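Side-chain contacts in citrate lyase (Yersinia pestis, PDB 3QLL), which probably acts as a magnesium-dependent lyase related to the beta subunit of citrate lyase: residues E165-R168 against G169-V173; L186-A190 against A191-A195; A200-W203 against E204-A207; A227-D231 against V232-S236; L243-D247 against F248-A252. All blocks are in the same frame, centred on the assembly; numbering follows the deposited sequence.

Contact 1 (E165-R168 against G169-V173); sequences ESVR and GLNAV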
# COMPACT_ATOMS: atom_id res chain seq x y z
N GLU A 165 -11.22 4.28 10.75
CA GLU A 165 -10.91 3.19 11.70
C GLU A 165 -11.29 1.80 11.16
O GLU A 165 -11.39 0.87 11.93
CB GLU A 165 -11.58 3.41 13.06
CG GLU A 165 -12.90 4.16 13.04
CD GLU A 165 -13.37 4.57 14.43
OE1 GLU A 165 -12.65 4.37 15.44
OE2 GLU A 165 -14.45 5.19 14.50
N SER A 166 -11.69 1.70 9.90
CA SER A 166 -12.12 0.39 9.36
C SER A 166 -11.57 0.11 7.97
O SER A 166 -11.18 1.03 7.25
CB SER A 166 -13.65 0.32 9.36
OG SER A 166 -14.19 1.28 8.47
N VAL A 167 -11.49 -1.17 7.59
CA VAL A 167 -11.10 -1.53 6.24
C VAL A 167 -11.99 -0.84 5.17
O VAL A 167 -11.49 -0.36 4.14
CB VAL A 167 -11.15 -3.05 6.03
CG1 VAL A 167 -10.98 -3.37 4.55
CG2 VAL A 167 -10.07 -3.72 6.84
N ARG A 168 -13.30 -0.84 5.39
CA ARG A 168 -14.19 -0.16 4.47
C ARG A 168 -13.86 1.35 4.32
O ARG A 168 -13.75 1.86 3.19
CB ARG A 168 -15.63 -0.35 4.94
CG ARG A 168 -16.72 -0.03 3.98
CD ARG A 168 -18.09 -0.30 4.63
NE ARG A 168 -18.49 -1.71 4.57
CZ ARG A 168 -19.06 -2.24 3.49
NH1 ARG A 168 -19.26 -1.49 2.41
NH2 ARG A 168 -19.41 -3.53 3.48
N GLY A 169 -13.61 2.02 5.44
CA GLY A 169 -13.18 3.41 5.43
C GLY A 169 -11.85 3.60 4.71
O GLY A 169 -11.71 4.52 3.90
N LEU A 170 -10.88 2.75 5.00
CA LEU A 170 -9.58 2.85 4.35
C LEU A 170 -9.67 2.68 2.82
O LEU A 170 -9.04 3.43 2.08
CB LEU A 170 -8.64 1.79 4.92
CG LEU A 170 -7.21 1.90 4.37
CD1 LEU A 170 -6.59 3.22 4.73
CD2 LEU A 170 -6.42 0.74 4.92
N ASN A 171 -10.46 1.71 2.36
CA ASN A 171 -10.62 1.48 0.91
C ASN A 171 -11.31 2.66 0.20
O ASN A 171 -11.21 2.81 -1.01
CB ASN A 171 -11.33 0.15 0.60
CG ASN A 171 -10.41 -1.04 0.84
OD1 ASN A 171 -9.19 -0.89 0.83
ND2 ASN A 171 -10.97 -2.19 1.07
N ALA A 172 -12.05 3.46 0.95
CA ALA A 172 -12.71 4.60 0.36
C ALA A 172 -12.03 5.91 0.77
O ALA A 172 -12.62 6.97 0.63
CB ALA A 172 -14.19 4.63 0.75
N VAL A 173 -10.80 5.84 1.29
CA VAL A 173 -10.20 7.03 1.93
C VAL A 173 -10.00 8.19 0.94
O VAL A 173 -10.15 9.34 1.31
CB VAL A 173 -8.89 6.72 2.74
CG1 VAL A 173 -7.67 6.47 1.82
CG2 VAL A 173 -8.60 7.85 3.72

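Contact 2 (L186-A190 against A191-A195); sequences LIFGA and ADMAA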
# COMPACT_ATOMS: atom_id res chain seq x y z
N LEU A 186 -8.44 14.32 8.96
CA LEU A 186 -8.82 12.95 9.26
C LEU A 186 -7.94 12.38 10.40
O LEU A 186 -6.70 12.48 10.35
CB LEU A 186 -8.71 12.09 8.02
CG LEU A 186 -9.70 12.38 6.89
CD1 LEU A 186 -9.36 11.54 5.66
CD2 LEU A 186 -11.17 12.10 7.36
N ILE A 187 -8.57 11.71 11.35
CA ILE A 187 -7.88 11.02 12.40
C ILE A 187 -7.78 9.51 12.04
O ILE A 187 -8.70 8.95 11.45
CB ILE A 187 -8.61 11.18 13.77
CG1 ILE A 187 -8.67 12.66 14.17
CG2 ILE A 187 -7.94 10.38 14.86
CD1 ILE A 187 -9.60 12.94 15.31
N PHE A 188 -6.62 8.90 12.27
CA PHE A 188 -6.46 7.46 12.10
C PHE A 188 -6.95 6.76 13.34
O PHE A 188 -6.59 7.13 14.47
CB PHE A 188 -4.99 7.11 11.90
CG PHE A 188 -4.73 5.65 11.59
CD1 PHE A 188 -5.38 5.02 10.53
CD2 PHE A 188 -3.80 4.92 12.32
CE1 PHE A 188 -5.12 3.69 10.21
CE2 PHE A 188 -3.53 3.58 12.01
CZ PHE A 188 -4.19 2.96 10.96
N GLY A 189 -7.77 5.74 13.17
CA GLY A 189 -8.18 4.99 14.36
C GLY A 189 -7.46 3.64 14.39
O GLY A 189 -8.04 2.62 13.97
N ALA A 190 -6.22 3.62 14.88
CA ALA A 190 -5.36 2.42 14.84
C ALA A 190 -5.99 1.21 15.55
O ALA A 190 -6.02 0.11 14.99
CB ALA A 190 -3.96 2.71 15.41
N ALA A 191 -6.53 1.41 16.74
CA ALA A 191 -7.04 0.28 17.55
C ALA A 191 -8.23 -0.43 16.84
O ALA A 191 -8.30 -1.65 16.83
CB ALA A 191 -7.44 0.73 18.97
N ASP A 192 -9.18 0.33 16.29
CA ASP A 192 -10.27 -0.31 15.53
C ASP A 192 -9.84 -0.90 14.19
O ASP A 192 -10.31 -1.97 13.79
CB ASP A 192 -11.44 0.66 15.35
CG ASP A 192 -12.29 0.79 16.61
OD1 ASP A 192 -12.52 -0.25 17.26
OD2 ASP A 192 -12.72 1.91 16.97
N MSE A 193 -8.92 -0.20 13.52
CA MSE A 193 -8.33 -0.63 12.25
C MSE A 193 -7.62 -1.99 12.41
O MSE A 193 -7.91 -2.93 11.68
CB MSE A 193 -7.34 0.44 11.73
CG MSE A 193 -6.74 0.14 10.32
SE MSE A 193 -8.24 0.22 9.04
CE MSE A 193 -8.35 2.20 8.84
N ALA A 194 -6.76 -2.11 13.43
CA ALA A 194 -6.10 -3.38 13.75
C ALA A 194 -7.11 -4.48 14.06
O ALA A 194 -7.01 -5.60 13.54
CB ALA A 194 -5.12 -3.20 14.94
N ALA A 195 -8.14 -4.13 14.83
CA ALA A 195 -9.15 -5.11 15.20
C ALA A 195 -9.98 -5.53 13.99
O ALA A 195 -10.27 -6.69 13.84
CB ALA A 195 -10.07 -4.54 16.32

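Contact 3 (A200-W203 against E204-A207); sequences ASTW and EPLA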
# COMPACT_ATOMS: atom_id res chain seq x y z
N ALA A 200 -2.30 -6.88 14.85
CA ALA A 200 -1.81 -6.20 16.06
C ALA A 200 -1.81 -4.68 15.86
O ALA A 200 -1.72 -4.22 14.74
CB ALA A 200 -0.38 -6.70 16.43
N SER A 201 -1.92 -3.93 16.95
CA SER A 201 -1.92 -2.46 16.96
C SER A 201 -0.57 -1.80 16.66
O SER A 201 -0.48 -0.57 16.59
CB SER A 201 -2.44 -1.93 18.30
OG SER A 201 -3.82 -2.09 18.38
N THR A 202 0.49 -2.59 16.63
CA THR A 202 1.82 -2.08 16.37
C THR A 202 1.97 -1.40 14.98
O THR A 202 1.11 -1.55 14.10
CB THR A 202 2.86 -3.14 16.54
OG1 THR A 202 2.55 -4.27 15.71
CG2 THR A 202 2.89 -3.54 18.06
N TRP A 203 2.96 -0.52 14.89
CA TRP A 203 3.28 0.25 13.69
C TRP A 203 3.24 -0.52 12.34
O TRP A 203 2.59 -0.06 11.39
CB TRP A 203 4.63 0.95 13.83
CG TRP A 203 4.82 1.96 12.72
CD1 TRP A 203 5.47 1.77 11.52
CD2 TRP A 203 4.34 3.32 12.70
NE1 TRP A 203 5.42 2.93 10.76
CE2 TRP A 203 4.73 3.89 11.46
CE3 TRP A 203 3.63 4.12 13.61
CZ2 TRP A 203 4.45 5.23 11.12
CZ3 TRP A 203 3.33 5.46 13.26
CH2 TRP A 203 3.74 5.99 12.03
N GLU A 204 3.98 -1.62 12.27
CA GLU A 204 4.26 -2.33 11.02
C GLU A 204 3.00 -2.86 10.33
O GLU A 204 2.78 -2.57 9.15
CB GLU A 204 5.34 -3.45 11.21
CG GLU A 204 6.72 -2.89 11.64
CD GLU A 204 6.93 -2.85 13.19
OE1 GLU A 204 5.92 -3.00 13.95
OE2 GLU A 204 8.09 -2.70 13.65
N PRO A 205 2.12 -3.57 11.08
CA PRO A 205 0.90 -4.08 10.44
C PRO A 205 -0.05 -2.99 9.93
O PRO A 205 -0.94 -3.35 9.15
CB PRO A 205 0.21 -4.86 11.57
CG PRO A 205 1.28 -5.22 12.47
CD PRO A 205 2.24 -4.07 12.46
N LEU A 206 0.12 -1.77 10.41
CA LEU A 206 -0.72 -0.64 10.09
C LEU A 206 -0.02 0.41 9.19
O LEU A 206 -0.64 1.41 8.81
CB LEU A 206 -1.24 0.04 11.39
CG LEU A 206 -2.16 -0.80 12.29
CD1 LEU A 206 -2.49 -0.12 13.57
CD2 LEU A 206 -3.44 -1.25 11.52
N ALA A 207 1.23 0.16 8.83
CA ALA A 207 2.01 1.14 8.08
C ALA A 207 1.39 1.46 6.72
O ALA A 207 1.36 2.62 6.31
CB ALA A 207 3.44 0.66 7.91

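Contact 4 (A227-D231 against V232-S236); sequences APFFD and VHDVS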
# COMPACT_ATOMS: atom_id res chain seq x y z
N ALA A 227 -3.47 8.40 15.38
CA ALA A 227 -4.12 7.70 16.46
C ALA A 227 -3.48 8.02 17.80
O ALA A 227 -2.30 8.37 17.86
CB ALA A 227 -4.10 6.20 16.19
N PRO A 228 -4.28 7.91 18.87
CA PRO A 228 -3.72 8.01 20.22
C PRO A 228 -2.84 6.79 20.54
O PRO A 228 -3.16 5.68 20.10
CB PRO A 228 -4.95 8.01 21.13
CG PRO A 228 -6.06 7.41 20.32
CD PRO A 228 -5.74 7.71 18.87
N PHE A 229 -1.81 7.00 21.35
CA PHE A 229 -0.99 5.89 21.80
C PHE A 229 -1.60 5.42 23.09
O PHE A 229 -1.84 6.22 23.99
CB PHE A 229 0.46 6.35 22.01
CG PHE A 229 1.42 5.24 22.35
CD1 PHE A 229 1.85 4.34 21.39
CD2 PHE A 229 1.96 5.14 23.63
CE1 PHE A 229 2.75 3.30 21.72
CE2 PHE A 229 2.86 4.13 23.97
CZ PHE A 229 3.26 3.21 23.01
N PHE A 230 -1.82 4.12 23.18
CA PHE A 230 -2.56 3.50 24.30
C PHE A 230 -1.83 3.57 25.66
O PHE A 230 -2.44 3.96 26.65
CB PHE A 230 -2.92 2.03 23.96
CG PHE A 230 -1.73 1.09 23.93
CD1 PHE A 230 -0.68 1.30 23.04
CD2 PHE A 230 -1.66 -0.01 24.78
CE1 PHE A 230 0.42 0.45 23.01
CE2 PHE A 230 -0.56 -0.87 24.76
CZ PHE A 230 0.48 -0.64 23.87
N ASP A 231 -0.58 3.10 25.72
CA ASP A 231 0.13 3.01 27.00
C ASP A 231 0.57 4.40 27.52
O ASP A 231 1.55 4.99 27.06
CB ASP A 231 1.34 2.09 26.84
CG ASP A 231 1.74 1.42 28.13
OD1 ASP A 231 1.45 1.97 29.21
OD2 ASP A 231 2.31 0.31 28.06
N VAL A 232 -0.11 4.86 28.56
CA VAL A 232 0.23 6.12 29.22
C VAL A 232 1.56 6.06 29.95
O VAL A 232 2.23 7.08 30.10
CB VAL A 232 -0.86 6.50 30.24
CG1 VAL A 232 -0.86 8.01 30.47
CG2 VAL A 232 -2.24 6.00 29.78
N HIS A 233 1.97 4.85 30.35
CA HIS A 233 3.17 4.69 31.14
C HIS A 233 4.41 4.55 30.27
O HIS A 233 5.51 4.86 30.72
CB HIS A 233 3.05 3.49 32.06
CG HIS A 233 1.95 3.63 33.06
ND1 HIS A 233 1.71 4.82 33.70
CD2 HIS A 233 1.04 2.75 33.52
CE1 HIS A 233 0.68 4.67 34.52
NE2 HIS A 233 0.26 3.42 34.43
N ASP A 234 4.23 4.10 29.04
CA ASP A 234 5.33 3.95 28.09
C ASP A 234 5.58 5.24 27.32
O ASP A 234 5.32 5.31 26.09
CB ASP A 234 5.05 2.77 27.14
CG ASP A 234 6.15 2.55 26.11
OD1 ASP A 234 7.29 3.02 26.33
OD2 ASP A 234 5.92 1.87 25.10
N VAL A 235 6.19 6.21 27.99
CA VAL A 235 6.57 7.49 27.37
C VAL A 235 7.55 7.31 26.17
O VAL A 235 7.44 8.01 25.16
CB VAL A 235 7.18 8.46 28.43
CG1 VAL A 235 8.39 7.84 29.13
CG2 VAL A 235 7.51 9.84 27.86
N SER A 236 8.47 6.36 26.26
CA SER A 236 9.33 6.02 25.12
C SER A 236 8.49 5.62 23.88
O SER A 236 8.74 6.09 22.79
CB SER A 236 10.30 4.92 25.50
OG SER A 236 11.07 4.59 24.36

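Contact 5 (L243-D247 against F248-A252); sequences LRASD and FGFSA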
# COMPACT_ATOMS: atom_id res chain seq x y z
N LEU A 243 7.17 10.51 16.45
CA LEU A 243 8.21 10.79 15.46
C LEU A 243 8.00 10.06 14.13
O LEU A 243 8.15 10.65 13.05
CB LEU A 243 9.57 10.43 16.04
CG LEU A 243 10.16 11.47 17.00
CD1 LEU A 243 11.44 10.94 17.67
CD2 LEU A 243 10.38 12.82 16.32
N ARG A 244 7.68 8.77 14.21
CA ARG A 244 7.35 7.97 13.02
C ARG A 244 6.18 8.59 12.26
O ARG A 244 6.21 8.66 11.03
CB ARG A 244 7.00 6.53 13.40
CG ARG A 244 8.21 5.65 13.61
CD ARG A 244 7.83 4.18 13.90
NE ARG A 244 8.40 3.27 12.91
CZ ARG A 244 8.59 1.97 13.10
NH1 ARG A 244 8.23 1.40 14.24
NH2 ARG A 244 9.13 1.22 12.14
N ALA A 245 5.17 9.04 13.01
CA ALA A 245 3.98 9.66 12.40
C ALA A 245 4.37 10.96 11.71
O ALA A 245 3.95 11.26 10.57
CB ALA A 245 2.92 9.89 13.43
N SER A 246 5.18 11.73 12.40
CA SER A 246 5.66 12.97 11.85
C SER A 246 6.44 12.72 10.56
O SER A 246 6.21 13.38 9.55
CB SER A 246 6.52 13.72 12.87
OG SER A 246 7.13 14.86 12.30
N ASP A 247 7.30 11.71 10.57
CA ASP A 247 8.07 11.33 9.40
C ASP A 247 7.20 10.87 8.25
O ASP A 247 7.54 11.07 7.06
CB ASP A 247 9.06 10.23 9.77
CG ASP A 247 10.25 10.75 10.52
OD1 ASP A 247 10.39 11.98 10.64
OD2 ASP A 247 11.03 9.92 11.02
N PHE A 248 6.12 10.18 8.61
CA PHE A 248 5.16 9.71 7.61
C PHE A 248 4.38 10.85 6.93
O PHE A 248 3.91 10.69 5.79
CB PHE A 248 4.19 8.71 8.25
CG PHE A 248 4.44 7.31 7.90
CD1 PHE A 248 5.73 6.78 7.98
CD2 PHE A 248 3.40 6.49 7.47
CE1 PHE A 248 5.98 5.47 7.65
CE2 PHE A 248 3.64 5.16 7.14
CZ PHE A 248 4.94 4.65 7.23
N GLY A 249 4.33 12.01 7.60
CA GLY A 249 3.58 13.17 7.13
C GLY A 249 2.32 13.58 7.89
O GLY A 249 1.60 14.45 7.46
N PHE A 250 2.02 12.90 8.99
CA PHE A 250 1.04 13.36 9.99
C PHE A 250 1.46 14.73 10.58
O PHE A 250 2.65 14.99 10.77
CB PHE A 250 0.89 12.34 11.15
CG PHE A 250 0.15 11.08 10.76
CD1 PHE A 250 -1.24 11.02 10.84
CD2 PHE A 250 0.83 9.98 10.28
CE1 PHE A 250 -1.92 9.87 10.46
CE2 PHE A 250 0.17 8.83 9.90
CZ PHE A 250 -1.20 8.77 9.99
N SER A 251 0.47 15.60 10.82
CA SER A 251 0.73 16.96 11.30
C SER A 251 0.39 17.03 12.76
O SER A 251 0.71 18.02 13.42
CB SER A 251 -0.16 17.97 10.54
OG SER A 251 0.02 17.86 9.13
N ALA A 252 -0.30 16.01 13.25
CA ALA A 252 -0.78 16.03 14.62
C ALA A 252 -1.04 14.64 15.09
O ALA A 252 -1.12 13.72 14.30
CB ALA A 252 -2.02 16.88 14.75

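Contact 1 (E165-R168 against G169-V173)
S166 OG has two polar partners. G169 N donates to it over 3.2 Å, and E139 OE2 is hydrogen-bonded to the same hydroxyl. The bond from G169 makes S166 a true N-cap. Its OG lies between the backbone N and the carbonyl carbon (chi1 65°), which turns the hydroxyl to the start of the helix. S166 O takes the next amide, L170 N, in a nearly straight bond of 2.8 Å. Both oxygens of S166 therefore hold N-H groups of the first turn. The capped segment is the short helix 167-171, which follows strand 159-164 of the (beta/alpha)8 barrel. E165, just before the cap, is predicted to bind magnesium and substrate.

Further along, N171 N donates to V167 O at 2.9 Å. The side chains of V167 and N171 lie alongside each other and point the same way. V167 CG1 is 3.7 Å from N171 ND2. The other end of that amide, N171 OD1, is hydrogen-bonded to R212 NH1. V167 and N171 also pack on S215 and M219 of the second subunit. A172 N reaches R168 O only in a weak bond of 3.2 Å.

Contact 2 (L186-A190 against A191-A195)
F188 and M193 both carry CG opposite the backbone N, with chi1 of -174° and -175°. These torsions send the two side chains to a common meeting place, where they cross at about a right angle. The contact spans the step from strand 183-188 to helix 190-197, one strand-to-helix junction of the (beta/alpha)8 barrel. M193 is a selenomethionine, and its chain is bent at both chi2 and chi3. The bends fold its end back to the phenyl ring. M193 CE lies 3.8 Å from F188 CE1, and M193 CG lies 3.9 Å from F188 CZ.

G189 stands at the N-cap position. Its carbonyl O accepts from M193 N at 3.0 Å. M193 CB packs 3.2 Å from that same oxygen, G189 O. The next rung is straighter, with A194 N donating to A190 O at 2.8 Å. D192, on the same first turn, is predicted to bind magnesium. Its carboxylate comes close to that of E165, another predicted ligand. F188 also packs on R210 and L213 of helix 203-220, while A190 touches L206. The start of the helix also sits over the phenyl ring: A190 N lies 3.7 Å above the F188 ring plane, displaced toward the rim.

Contact 3 (A200-W203 against E204-A207)
W203 O and L206 N form the hydrogen bond between the two segments, at 3.2 Å. It is bent, with an angle of 139° at the hydrogen. P205 has no N-H to give, which is readily accepted in the first turn of a helix.

The polar-to-carbon contacts gather on the proline ring. T202 O touches P205 CD at 3.2 Å, and T202 OG1 touches the same CD at 3.3 Å. The T202 hydroxyl is brought there by a chi1 of 55°. The carbonyls before the helix also meet carbon: L206 CD1 lies 3.7 Å from S201 O.

These contacts shape the start of helix 203-220, a long outer helix of the (beta/alpha)8 barrel, as the chain enters it from the loop after helix 190-197.

Among apolar side chains, W203 CD1 approaches A207 CB at 4.3 Å, and L206 packs on M193 of helix 190-197. The second subunit also packs here, with its F248 on P205 and its D247 on A200.

The aromatic contacts involve the indole of W203. It makes a cation-pi contact with R244 and an edge-to-face contact with F248 of its own chain.

Contact 4 (A227-D231 against V232-S236)
The chain from D231 to D234 makes a type I beta turn, with V232 and H233 at its corners and a weak bond of 3.4 Å from D234 N to D231 O. D231 also makes an Asx turn: its OD1 accepts from H233 N at 3.1 Å. The amide comes to the anti side of the carboxylate and lies 35° out of its plane. A chi1 of -153° places the D231 carboxylate beside the turn. These turns end the loop that leads from strand 224-226 of the (beta/alpha)8 barrel to helix 235-248.

D234 is the N-cap of that helix, and its OD1 accepts from G237 N. It is also the centre of an inverse gamma turn, closed by a weak bond from V235 N to H233 O. The side chains of D231 and D234 cross at about a right angle. D231 CG lies 3.7 Å from D234 CB, while the two carboxylates are turned 81° apart.

F229 approaches the cap with its ring. The ring is buried and also packs on L238 and E241 of the helix. F229 CE2 lies 3.5 Å from D234 O. The carboxylate oxygen D234 OD2, not the one that caps G237, sits in the ring plane at the edge, 3.6 Å from F229 CZ.

Contact 5 (L243-D247 against F248-A252)
A245 and F250 form the tight part of this contact. A245 O accepts from F250 N at 3.0 Å. It also takes a weak bond from G249 N. The F250 ring brings its edge to the same oxygen, which lies in the ring plane, 3.4 Å from F250 CD2. A245 CB packs 3.8 Å from that carbon, F250 CD2. The ring is placed there by a CG that stands opposite the carbonyl carbon, chi1 -72°. Beyond the segments, F250 packs on R210 and V214 of helix 203-220.

The backbone forms a Schellman motif at the C-terminal end of helix 235-248. G249 leaves the helix with a positive phi of 110°. Its N donates to S246 O at 3.0 Å, inside the wider bond from F250 N to A245 O. The reversal turns the chain toward strand 252-255, the last strand of the (beta/alpha)8 barrel.

F248 is also buried, and its N donates to R244 O at 2.9 Å. F248 CB packs 3.4 Å from R244 O. Helix 203-220 covers this residue too, through A211.

S246, D247 and R244 meet 248-252 more loosely. The S246 side chain starts away from that segment. D247 does so overall, although its CB stays 3.2 Å from F248 N. The R244 side chain keeps well clear. The third subunit lies over D247, which has a backbone hydrogen bond to it, and E204 OE1 of that subunit makes a long, weak ion pair with R244 NH2.

All five contacts are local and follow one another along the chain without nesting or crossing. Contact 1 caps the short helix after strand 159-164. Contact 2 closes the next strand-to-helix step, and the two meet where E165 OE1 lies 2.9 Å from D192 OD2, consistent with a shared metal site. Contact 3 opens helix 203-220 and packs on contact 2. Contact 4 shapes the loop after strand 224-226, touching contact 2 through A227. Contact 5 ends helix 235-248, which contact 4 begins, and meets contact 3 around W203. Contacts 3 and 5 also pair between subunits, so they join the trimer as well as neighbouring barrel helices.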